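Local coordinates for DUF4595 domain-containing protein (Bacteroides vulgatus, PDB 3TZG) that is of unknown function but folds as a porin-like antiparallel beta barrel, with no activity that can be assigned firmly, at residues 76-81 / 97-102; 8-13 / 167-172; 151-156 / 206-211. All blocks are in the same frame, centred on the assembly; numbering follows the deposited sequence.

Contact 1: 76-81 / 97-102; sequences RESRAR and TVYDYK
The Tyr99 ring lies along the strand 76-81 and turns its edge to it: Glu77 N, Arg76 C and Ser78 CB all sit near the ring plane. With CG anti to the carbonyl carbon (chi1 -54°), the ring runs diagonally across to Ser78, so that CE2 comes 3.8 Å from Ser78 CB. At its tip, Tyr99 OH and Ser78 OG share a hydrogen bond of 3.1 Å. Ser78 OG, held in the crowded position between its backbone N and carbonyl carbon, also rests 3.4 Å from Thr97 CB, which faces it in a hydrogen-bonded antiparallel pair. That pair is closed by Ser78 N to Thr97 O and Thr97 N to Ser78 O, the second bond in the carbonyl plane and nearly straight (169° at the hydrogen). On the other face of the sheet, Glu77 and Val98 meet only lightly, Glu77 CB to Val98 CG1 at 4.0 Å, while the carboxylate leads away. Arg76 bends at chi2 so that NH1 comes 3.5 Å from Tyr101 CD2, guanidinium and ring planes standing 88° apart. In the guanidinium plane a water takes the NH1 hydrogen and donates to Tyr99 O, bridging the strands beyond the last direct bond, Tyr99 N to Arg76 O. The NE of Arg76 is bound to Gly71 O. This is the hairpin of strands 74-85 and 90-102, flanked by strands 63-71 and 105-114; Thr97 OG1 bonds Ser110 OG, Phe68 and Ile108 touch Tyr99, and Tyr101 OH bonds Ala75 O and the hydroxyl of Tyr186 of helix 181-188, whose ring stacks on Tyr99.

Contact 2: 8-13 / 167-172; sequences TYVTKV and ANLNLQ
Asn168 is the tight point where the N-terminal segment 8-13 meets the loop 167-172. Its amide lies flat over one face of the Tyr9 ring, the two planes only 10° apart, and CB sits 3.9 Å from the centroid of the Tyr9 ring and almost on its normal, a CH-pi contact. The crowded first torsion (chi1 70°) folds the amide back toward Val10, where OD1 accepts Val10 N at 2.8 Å; the N-H approaches from above the plane of the amide carbonyl. Two residues before Val10 the roles reverse: the backbone N of Asn168 donates to Thr8 O, also 2.8 Å but markedly bent, at 133° at the hydrogen. Ala167 CA adds a CA-H...O contact to the same Thr8 O, 3.3 Å away. Deeper in, Val10 CB packs against Leu169 CD1 at 3.9 Å, the two side chains crossing at about a right angle, with Leu26 and Leu246 of the neighbouring strands close by. The other side is looser. Thr8 and Tyr9 are partly exposed, and Thr8 takes part through its backbone while its hydroxyl turns to Asn227. Thr11 points away, in a classic beta bulge with Lys12 opposite Ser247, and Lys12 is exposed. The chemistry is thus neutral: a side-chain amide stands in for a strand partner, OD1 capturing a backbone N-H and ND2 donating to Tyr28 OH, which also bonds Val10 O. With neutral groups making these bonds, the junction is likely to depend little on ionisation, and in good part on how the Asn168 amide is turned.

Contact 3: 151-156 / 206-211; sequences SSCHTY and YCMNHG
Ser152 O is held twice: Asn209 N donates a nearly straight hydrogen bond to it at 3.0 Å (169° at the hydrogen), and Met208 CA adds a weaker CA-H...O contact at 3.6 Å. The same serine is gripped through its N-H as well, since Ser152 N donates to Asn209 OD1 at 2.9 Å. Asn209 therefore spans one residue with both backbone and side chain, its CG anti to the carbonyl carbon so that the amide swings back along strand 151-156. Replacing it with an alanine would remove OD1 and would probably leave Ser152 N without this acceptor, loosening the end of the pairing. Asn209 and His210 both adopt left-handed backbone angles, which turn the chain sharply, and a weak bond joins Gly211 N to Met208 O. The turn brings one face of the His210 ring to Ser152 OG, 3.7 Å from NE2. Further along, His154 and Cys207 form a hydrogen-bonded antiparallel pair, Cys207 N reaching His154 O nearly along the C=O axis. The side chains of Cys153, Thr155, Tyr206 and Met208 share one face of the sheet. There Cys153 SG, anti to its backbone N, approaches the edge of the Tyr206 ring, 4.0 Å from CD1, a sulfur-aromatic contact, and lies 3.9 Å from SE of Met208, which is selenomethionine. Thr155 runs alongside Tyr206 in the same direction, with OG1 3.4 Å from CD1 of the ring. On the opposite face His154 NE2 bonds Glu138 OE1. Strand 136-145 borders 151-156 on its far side, and strand 213-224 borders 206-208, where Tyr206 touches Tyr215, so the contact joins neighbouring strands of the barrel wall.

Overall arrangement
Contacts 1 and 3 both join adjacent antiparallel strands of the barrel wall, the first a local hairpin, the second a pairing across some fifty residues. Contact 2 ties the N-terminal segment to the long connection that also carries helix 181-188, the helix that meets contact 1 through Tyr186. The centres lie about 23 Å apart for contacts 1 and 2 and for 1 and 3, and about 29 Å for 2 and 3, which lie on opposite sides of the chain's centre; none touch. Along the chain, contact 1 falls between the two segments of contact 2, whereas contacts 2 and 3 interleave. Contact 2 thus brings the start of the chain onto the connection that runs between the two paired strands of contact 3.

Contact 1: 76-81 / 97-102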
loop_
_atom_site.group_PDB
_atom_site.type_symbol
_atom_site.label_atom_id
_atom_site.label_comp_id
_atom_site.label_asym_id
_atom_site.label_seq_id
_atom_site.Cartn_x
_atom_site.Cartn_y
_atom_site.Cartn_z
ATOM N N ARG A 76 10.166 -3.628 -11.367
ATOM C CA ARG A 76 9.654 -4.152 -12.621
ATOM C C ARG A 76 8.806 -5.404 -12.390
ATOM O O ARG A 76 7.900 -5.690 -13.180
ATOM C CB ARG A 76 10.818 -4.447 -13.572
ATOM C CG ARG A 76 11.628 -3.201 -13.905
ATOM C CD ARG A 76 10.790 -2.154 -14.604
ATOM N NE ARG A 76 11.514 -0.895 -14.746
ATOM C CZ ARG A 76 11.059 0.151 -15.421
ATOM N NH1 ARG A 76 9.872 0.102 -16.013
ATOM N NH2 ARG A 76 11.790 1.254 -15.518
ATOM N N GLU A 77 9.089 -6.127 -11.290
ATOM C CA GLU A 77 8.438 -7.382 -10.895
ATOM C C GLU A 77 8.800 -7.742 -9.460
ATOM O O GLU A 77 9.825 -7.273 -8.965
ATOM C CB GLU A 77 8.861 -8.505 -11.854
ATOM C CG GLU A 77 10.360 -8.621 -11.948
ATOM C CD GLU A 77 10.887 -9.597 -12.960
ATOM O OE1 GLU A 77 10.897 -10.809 -12.645
ATOM O OE2 GLU A 77 11.441 -9.136 -13.984
ATOM N N SER A 78 7.969 -8.562 -8.787
ATOM C CA SER A 78 8.229 -8.994 -7.397
ATOM C C SER A 78 7.705 -10.413 -7.139
ATOM O O SER A 78 6.791 -10.871 -7.843
ATOM C CB SER A 78 7.596 -8.040 -6.387
ATOM O OG SER A 78 6.197 -8.267 -6.267
ATOM N N ARG A 79 8.288 -11.100 -6.130
ATOM C CA ARG A 79 7.849 -12.412 -5.684
ATOM C C ARG A 79 7.730 -12.375 -4.180
ATOM O O ARG A 79 8.652 -11.914 -3.497
ATOM C CB ARG A 79 8.746 -13.562 -6.165
ATOM C CG ARG A 79 8.017 -14.889 -5.991
ATOM C CD ARG A 79 8.525 -16.033 -6.813
ATOM N NE ARG A 79 7.557 -17.118 -6.692
ATOM C CZ ARG A 79 7.631 -18.268 -7.346
ATOM N NH1 ARG A 79 8.641 -18.505 -8.173
ATOM N NH2 ARG A 79 6.694 -19.194 -7.178
ATOM N N ALA A 80 6.582 -12.836 -3.667
ATOM C CA ALA A 80 6.294 -12.828 -2.243
ATOM C C ALA A 80 5.745 -14.143 -1.760
ATOM O O ALA A 80 5.076 -14.871 -2.504
ATOM C CB ALA A 80 5.293 -11.734 -1.937
ATOM N N ARG A 81 6.044 -14.452 -0.502
ATOM C CA ARG A 81 5.494 -15.599 0.197
ATOM C C ARG A 81 4.557 -15.029 1.227
ATOM O O ARG A 81 4.948 -14.133 1.970
ATOM C CB ARG A 81 6.572 -16.518 0.789
ATOM C CG ARG A 81 5.952 -17.711 1.508
ATOM C CD ARG A 81 6.857 -18.912 1.526
ATOM N NE ARG A 81 7.052 -19.435 0.178
ATOM C CZ ARG A 81 7.802 -20.490 -0.114
ATOM N NH1 ARG A 81 8.421 -21.160 0.847
ATOM N NH2 ARG A 81 7.931 -20.887 -1.372
ATOM N N THR A 97 4.241 -11.031 -9.079
ATOM C CA THR A 97 3.711 -9.758 -9.541
ATOM C C THR A 97 4.644 -9.096 -10.554
ATOM O O THR A 97 5.872 -9.243 -10.463
ATOM C CB THR A 97 3.495 -8.843 -8.319
ATOM O OG1 THR A 97 2.520 -9.463 -7.490
ATOM C CG2 THR A 97 3.002 -7.462 -8.702
ATOM N N VAL A 98 4.033 -8.346 -11.497
ATOM C CA VAL A 98 4.711 -7.537 -12.501
ATOM C C VAL A 98 4.109 -6.122 -12.453
ATOM O O VAL A 98 2.902 -5.947 -12.267
ATOM C CB VAL A 98 4.694 -8.141 -13.930
ATOM C CG1 VAL A 98 5.598 -9.362 -14.006
ATOM C CG2 VAL A 98 3.272 -8.462 -14.415
ATOM N N TYR A 99 4.987 -5.118 -12.554
ATOM C CA TYR A 99 4.669 -3.678 -12.537
ATOM C C TYR A 99 4.920 -3.097 -13.953
ATOM O O TYR A 99 6.016 -3.265 -14.494
ATOM C CB TYR A 99 5.521 -2.960 -11.450
ATOM C CG TYR A 99 5.397 -3.585 -10.072
ATOM C CD1 TYR A 99 4.294 -3.327 -9.266
ATOM C CD2 TYR A 99 6.362 -4.464 -9.591
ATOM C CE1 TYR A 99 4.133 -3.956 -8.034
ATOM C CE2 TYR A 99 6.229 -5.072 -8.336
ATOM C CZ TYR A 99 5.106 -4.827 -7.566
ATOM O OH TYR A 99 4.925 -5.441 -6.337
ATOM N N ASP A 100 3.881 -2.511 -14.587
ATOM C CA ASP A 100 3.990 -1.901 -15.922
ATOM C C ASP A 100 3.525 -0.466 -15.874
ATOM O O ASP A 100 2.538 -0.138 -15.194
ATOM C CB ASP A 100 3.229 -2.669 -16.973
ATOM C CG ASP A 100 3.905 -3.991 -17.267
ATOM O OD1 ASP A 100 4.807 -4.023 -18.153
ATOM O OD2 ASP A 100 3.544 -4.995 -16.613
ATOM N N TYR A 101 4.271 0.393 -16.599
ATOM C CA TYR A 101 4.108 1.840 -16.613
ATOM C C TYR A 101 3.876 2.328 -18.014
ATOM O O TYR A 101 4.634 1.950 -18.888
ATOM C CB TYR A 101 5.367 2.497 -16.013
ATOM C CG TYR A 101 5.797 1.874 -14.706
ATOM C CD1 TYR A 101 5.279 2.321 -13.495
ATOM C CD2 TYR A 101 6.692 0.811 -14.678
ATOM C CE1 TYR A 101 5.678 1.755 -12.285
ATOM C CE2 TYR A 101 7.066 0.211 -13.475
ATOM C CZ TYR A 101 6.583 0.710 -12.279
ATOM O OH TYR A 101 6.927 0.114 -11.095
ATOM N N LYS A 102 2.800 3.111 -18.237
ATOM C CA LYS A 102 2.376 3.684 -19.530
ATOM C C LYS A 102 1.970 5.133 -19.248
ATOM O O LYS A 102 0.884 5.416 -18.738
ATOM C CB LYS A 102 1.249 2.843 -20.163
ATOM C CG LYS A 102 1.115 2.968 -21.671
ATOM C CD LYS A 102 -0.039 2.102 -22.257
ATOM C CE LYS A 102 0.169 0.596 -22.164
ATOM N NZ LYS A 102 -0.968 -0.196 -22.733
HETATM O O HOH W 1 7.898 -2.186 -16.215
#

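Contact 2: 8-13 / 167-172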
loop_
_atom_site.group_PDB
_atom_site.type_symbol
_atom_site.label_atom_id
_atom_site.label_comp_id
_atom_site.label_asym_id
_atom_site.label_seq_id
_atom_site.Cartn_x
_atom_site.Cartn_y
_atom_site.Cartn_z
ATOM N N THR A 8 11.382 15.523 6.095
ATOM C CA THR A 8 11.490 14.984 7.465
ATOM C C THR A 8 11.293 13.469 7.499
ATOM O O THR A 8 10.455 12.952 6.763
ATOM C CB THR A 8 10.474 15.652 8.387
ATOM O OG1 THR A 8 10.110 16.925 7.858
ATOM C CG2 THR A 8 10.980 15.768 9.828
ATOM N N TYR A 9 12.021 12.775 8.406
ATOM C CA TYR A 9 12.023 11.310 8.511
ATOM C C TYR A 9 11.075 10.762 9.590
ATOM O O TYR A 9 11.054 11.226 10.725
ATOM C CB TYR A 9 13.448 10.806 8.782
ATOM C CG TYR A 9 14.284 10.713 7.522
ATOM C CD1 TYR A 9 14.539 11.839 6.745
ATOM C CD2 TYR A 9 14.858 9.511 7.130
ATOM C CE1 TYR A 9 15.290 11.758 5.574
ATOM C CE2 TYR A 9 15.634 9.421 5.973
ATOM C CZ TYR A 9 15.847 10.550 5.197
ATOM O OH TYR A 9 16.608 10.485 4.047
ATOM N N VAL A 10 10.300 9.753 9.210
ATOM C CA VAL A 10 9.355 9.074 10.095
ATOM C C VAL A 10 10.156 8.069 10.898
ATOM O O VAL A 10 10.779 7.174 10.321
ATOM C CB VAL A 10 8.151 8.411 9.337
ATOM C CG1 VAL A 10 7.160 7.760 10.304
ATOM C CG2 VAL A 10 7.437 9.419 8.453
ATOM N N THR A 11 10.123 8.202 12.221
ATOM C CA THR A 11 10.898 7.339 13.112
ATOM C C THR A 11 10.030 6.318 13.866
ATOM O O THR A 11 10.564 5.330 14.379
ATOM C CB THR A 11 11.652 8.206 14.120
ATOM O OG1 THR A 11 10.715 8.943 14.916
ATOM C CG2 THR A 11 12.628 9.160 13.443
ATOM N N LYS A 12 8.712 6.555 13.949
ATOM C CA LYS A 12 7.805 5.678 14.689
ATOM C C LYS A 12 6.422 5.767 14.082
ATOM O O LYS A 12 5.930 6.872 13.847
ATOM C CB LYS A 12 7.798 6.086 16.191
ATOM C CG LYS A 12 6.972 5.219 17.124
ATOM C CD LYS A 12 7.429 5.388 18.555
ATOM C CE LYS A 12 6.378 5.949 19.484
ATOM N NZ LYS A 12 6.853 5.966 20.895
ATOM N N VAL A 13 5.822 4.601 13.804
ATOM C CA VAL A 13 4.468 4.421 13.258
ATOM C C VAL A 13 3.686 3.609 14.296
ATOM O O VAL A 13 4.257 2.736 14.944
ATOM C CB VAL A 13 4.488 3.777 11.848
ATOM C CG1 VAL A 13 3.083 3.499 11.327
ATOM C CG2 VAL A 13 5.236 4.658 10.862
ATOM N N ALA A 167 7.356 14.484 3.871
ATOM C CA ALA A 167 7.896 13.372 4.647
ATOM C C ALA A 167 8.770 12.515 3.750
ATOM O O ALA A 167 8.688 12.626 2.521
ATOM C CB ALA A 167 6.771 12.559 5.262
ATOM N N ASN A 168 9.624 11.684 4.351
ATOM C CA ASN A 168 10.530 10.788 3.623
ATOM C C ASN A 168 9.745 9.614 2.978
ATOM O O ASN A 168 10.125 9.147 1.910
ATOM C CB ASN A 168 11.617 10.263 4.555
ATOM C CG ASN A 168 11.139 9.285 5.601
ATOM O OD1 ASN A 168 10.280 9.575 6.428
ATOM N ND2 ASN A 168 11.674 8.086 5.567
ATOM N N LEU A 169 8.653 9.158 3.625
ATOM C CA LEU A 169 7.815 8.067 3.143
ATOM C C LEU A 169 6.663 8.591 2.326
ATOM O O LEU A 169 6.294 9.762 2.455
ATOM C CB LEU A 169 7.260 7.227 4.317
ATOM C CG LEU A 169 8.223 6.631 5.349
ATOM C CD1 LEU A 169 7.454 5.957 6.432
ATOM C CD2 LEU A 169 9.228 5.666 4.713
ATOM N N ASN A 170 6.072 7.714 1.484
ATOM C CA ASN A 170 4.894 8.062 0.703
ATOM C C ASN A 170 3.712 7.665 1.551
ATOM O O ASN A 170 3.235 6.523 1.483
ATOM C CB ASN A 170 4.904 7.419 -0.687
ATOM C CG ASN A 170 3.709 7.781 -1.525
ATOM O OD1 ASN A 170 3.015 8.778 -1.283
ATOM N ND2 ASN A 170 3.456 6.999 -2.555
ATOM N N LEU A 171 3.245 8.624 2.368
ATOM C CA LEU A 171 2.188 8.423 3.366
ATOM C C LEU A 171 0.805 8.088 2.750
ATOM O O LEU A 171 -0.035 7.583 3.503
ATOM C CB LEU A 171 2.078 9.640 4.302
ATOM C CG LEU A 171 3.381 9.860 5.122
ATOM C CD1 LEU A 171 3.275 11.030 6.021
ATOM C CD2 LEU A 171 3.793 8.600 5.900
ATOM N N GLN A 172 0.612 8.228 1.395
ATOM C CA GLN A 172 -0.615 7.831 0.670
ATOM C C GLN A 172 -0.857 6.354 0.826
ATOM O O GLN A 172 -2.003 5.898 0.735
ATOM C CB GLN A 172 -0.530 8.148 -0.823
ATOM C CG GLN A 172 -0.236 9.591 -1.166
ATOM C CD GLN A 172 0.213 9.759 -2.600
ATOM O OE1 GLN A 172 0.077 8.852 -3.453
ATOM N NE2 GLN A 172 0.788 10.933 -2.886
#

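Contact 3: 151-156 / 206-211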
loop_
_atom_site.group_PDB
_atom_site.type_symbol
_atom_site.label_atom_id
_atom_site.label_comp_id
_atom_site.label_asym_id
_atom_site.label_seq_id
_atom_site.Cartn_x
_atom_site.Cartn_y
_atom_site.Cartn_z
ATOM N N SER A 151 -14.944 -10.405 -9.225
ATOM C CA SER A 151 -15.397 -9.231 -8.492
ATOM C C SER A 151 -14.504 -8.072 -8.876
ATOM O O SER A 151 -13.383 -8.297 -9.357
ATOM C CB SER A 151 -15.398 -9.471 -6.995
ATOM O OG SER A 151 -14.103 -9.792 -6.535
ATOM N N SER A 152 -15.008 -6.844 -8.744
ATOM C CA SER A 152 -14.219 -5.663 -9.084
ATOM C C SER A 152 -14.544 -4.481 -8.176
ATOM O O SER A 152 -15.585 -4.463 -7.484
ATOM C CB SER A 152 -14.449 -5.259 -10.529
ATOM O OG SER A 152 -15.803 -4.880 -10.723
ATOM N N CYS A 153 -13.652 -3.476 -8.229
ATOM C CA CYS A 153 -13.801 -2.251 -7.485
ATOM C C CYS A 153 -13.239 -1.090 -8.260
ATOM O O CYS A 153 -12.159 -1.188 -8.846
ATOM C CB CYS A 153 -13.118 -2.370 -6.129
ATOM S SG CYS A 153 -13.493 -1.015 -4.995
ATOM N N HIS A 154 -13.945 0.024 -8.220
ATOM C CA HIS A 154 -13.466 1.269 -8.765
ATOM C C HIS A 154 -13.386 2.242 -7.620
ATOM O O HIS A 154 -14.406 2.456 -6.955
ATOM C CB HIS A 154 -14.377 1.750 -9.880
ATOM C CG HIS A 154 -13.745 2.684 -10.864
ATOM N ND1 HIS A 154 -14.080 2.638 -12.204
ATOM C CD2 HIS A 154 -12.810 3.646 -10.679
ATOM C CE1 HIS A 154 -13.387 3.599 -12.785
ATOM N NE2 HIS A 154 -12.600 4.235 -11.911
ATOM N N THR A 155 -12.177 2.774 -7.332
ATOM C CA THR A 155 -11.939 3.725 -6.227
ATOM C C THR A 155 -11.625 5.144 -6.800
ATOM O O THR A 155 -10.827 5.279 -7.724
ATOM C CB THR A 155 -10.825 3.207 -5.334
ATOM O OG1 THR A 155 -11.122 1.881 -4.904
ATOM C CG2 THR A 155 -10.615 4.054 -4.143
ATOM N N TYR A 156 -12.294 6.183 -6.279
ATOM C CA TYR A 156 -12.090 7.560 -6.747
ATOM C C TYR A 156 -11.532 8.410 -5.600
ATOM O O TYR A 156 -12.002 8.283 -4.476
ATOM C CB TYR A 156 -13.402 8.164 -7.309
ATOM C CG TYR A 156 -14.041 7.357 -8.418
ATOM C CD1 TYR A 156 -14.925 6.314 -8.133
ATOM C CD2 TYR A 156 -13.802 7.657 -9.753
ATOM C CE1 TYR A 156 -15.564 5.608 -9.150
ATOM C CE2 TYR A 156 -14.406 6.926 -10.781
ATOM C CZ TYR A 156 -15.294 5.911 -10.472
ATOM O OH TYR A 156 -15.871 5.157 -11.471
ATOM N N TYR A 206 -15.878 4.288 -3.104
ATOM C CA TYR A 206 -15.778 2.923 -3.604
ATOM C C TYR A 206 -17.020 2.477 -4.321
ATOM O O TYR A 206 -18.096 2.512 -3.733
ATOM C CB TYR A 206 -15.541 1.968 -2.433
ATOM C CG TYR A 206 -14.280 2.287 -1.686
ATOM C CD1 TYR A 206 -13.052 1.782 -2.105
ATOM C CD2 TYR A 206 -14.308 3.076 -0.544
ATOM C CE1 TYR A 206 -11.881 2.068 -1.406
ATOM C CE2 TYR A 206 -13.144 3.379 0.152
ATOM C CZ TYR A 206 -11.931 2.883 -0.288
ATOM O OH TYR A 206 -10.786 3.215 0.384
ATOM N N CYS A 207 -16.880 1.979 -5.544
ATOM C CA CYS A 207 -18.021 1.448 -6.262
ATOM C C CYS A 207 -17.724 -0.010 -6.608
ATOM O O CYS A 207 -16.935 -0.288 -7.502
ATOM C CB CYS A 207 -18.343 2.297 -7.493
ATOM S SG CYS A 207 -19.719 1.675 -8.496
HETATM N N MSE A 208 -18.309 -0.934 -5.854
HETATM C CA MSE A 208 -18.086 -2.360 -6.050
HETATM C C MSE A 208 -19.025 -2.984 -7.035
HETATM O O MSE A 208 -20.243 -2.726 -7.013
HETATM C CB MSE A 208 -18.224 -3.142 -4.753
HETATM C CG MSE A 208 -16.926 -3.341 -4.029
HETATM SE SE MSE A 208 -16.653 -1.882 -2.792
HETATM C CE MSE A 208 -18.040 -2.221 -1.402
ATOM N N ASN A 209 -18.451 -3.871 -7.863
ATOM C CA ASN A 209 -19.135 -4.705 -8.831
ATOM C C ASN A 209 -20.210 -3.916 -9.606
ATOM O O ASN A 209 -21.390 -4.320 -9.704
ATOM C CB ASN A 209 -19.744 -5.910 -8.118
ATOM C CG ASN A 209 -18.689 -6.730 -7.468
ATOM O OD1 ASN A 209 -17.789 -7.253 -8.141
ATOM N ND2 ASN A 209 -18.716 -6.758 -6.137
ATOM N N HIS A 210 -19.753 -2.787 -10.171
ATOM C CA HIS A 210 -20.468 -1.853 -11.019
ATOM C C HIS A 210 -21.761 -1.359 -10.355
ATOM O O HIS A 210 -22.792 -1.222 -11.031
ATOM C CB HIS A 210 -20.771 -2.480 -12.388
ATOM C CG HIS A 210 -19.622 -3.267 -12.928
ATOM N ND1 HIS A 210 -18.534 -2.645 -13.506
ATOM C CD2 HIS A 210 -19.419 -4.612 -12.925
ATOM C CE1 HIS A 210 -17.705 -3.622 -13.840
ATOM N NE2 HIS A 210 -18.199 -4.828 -13.512
ATOM N N GLY A 211 -21.683 -1.059 -9.057
ATOM C CA GLY A 211 -22.810 -0.494 -8.330
ATOM C C GLY A 211 -23.589 -1.386 -7.397
ATOM O O GLY A 211 -24.507 -0.881 -6.746
#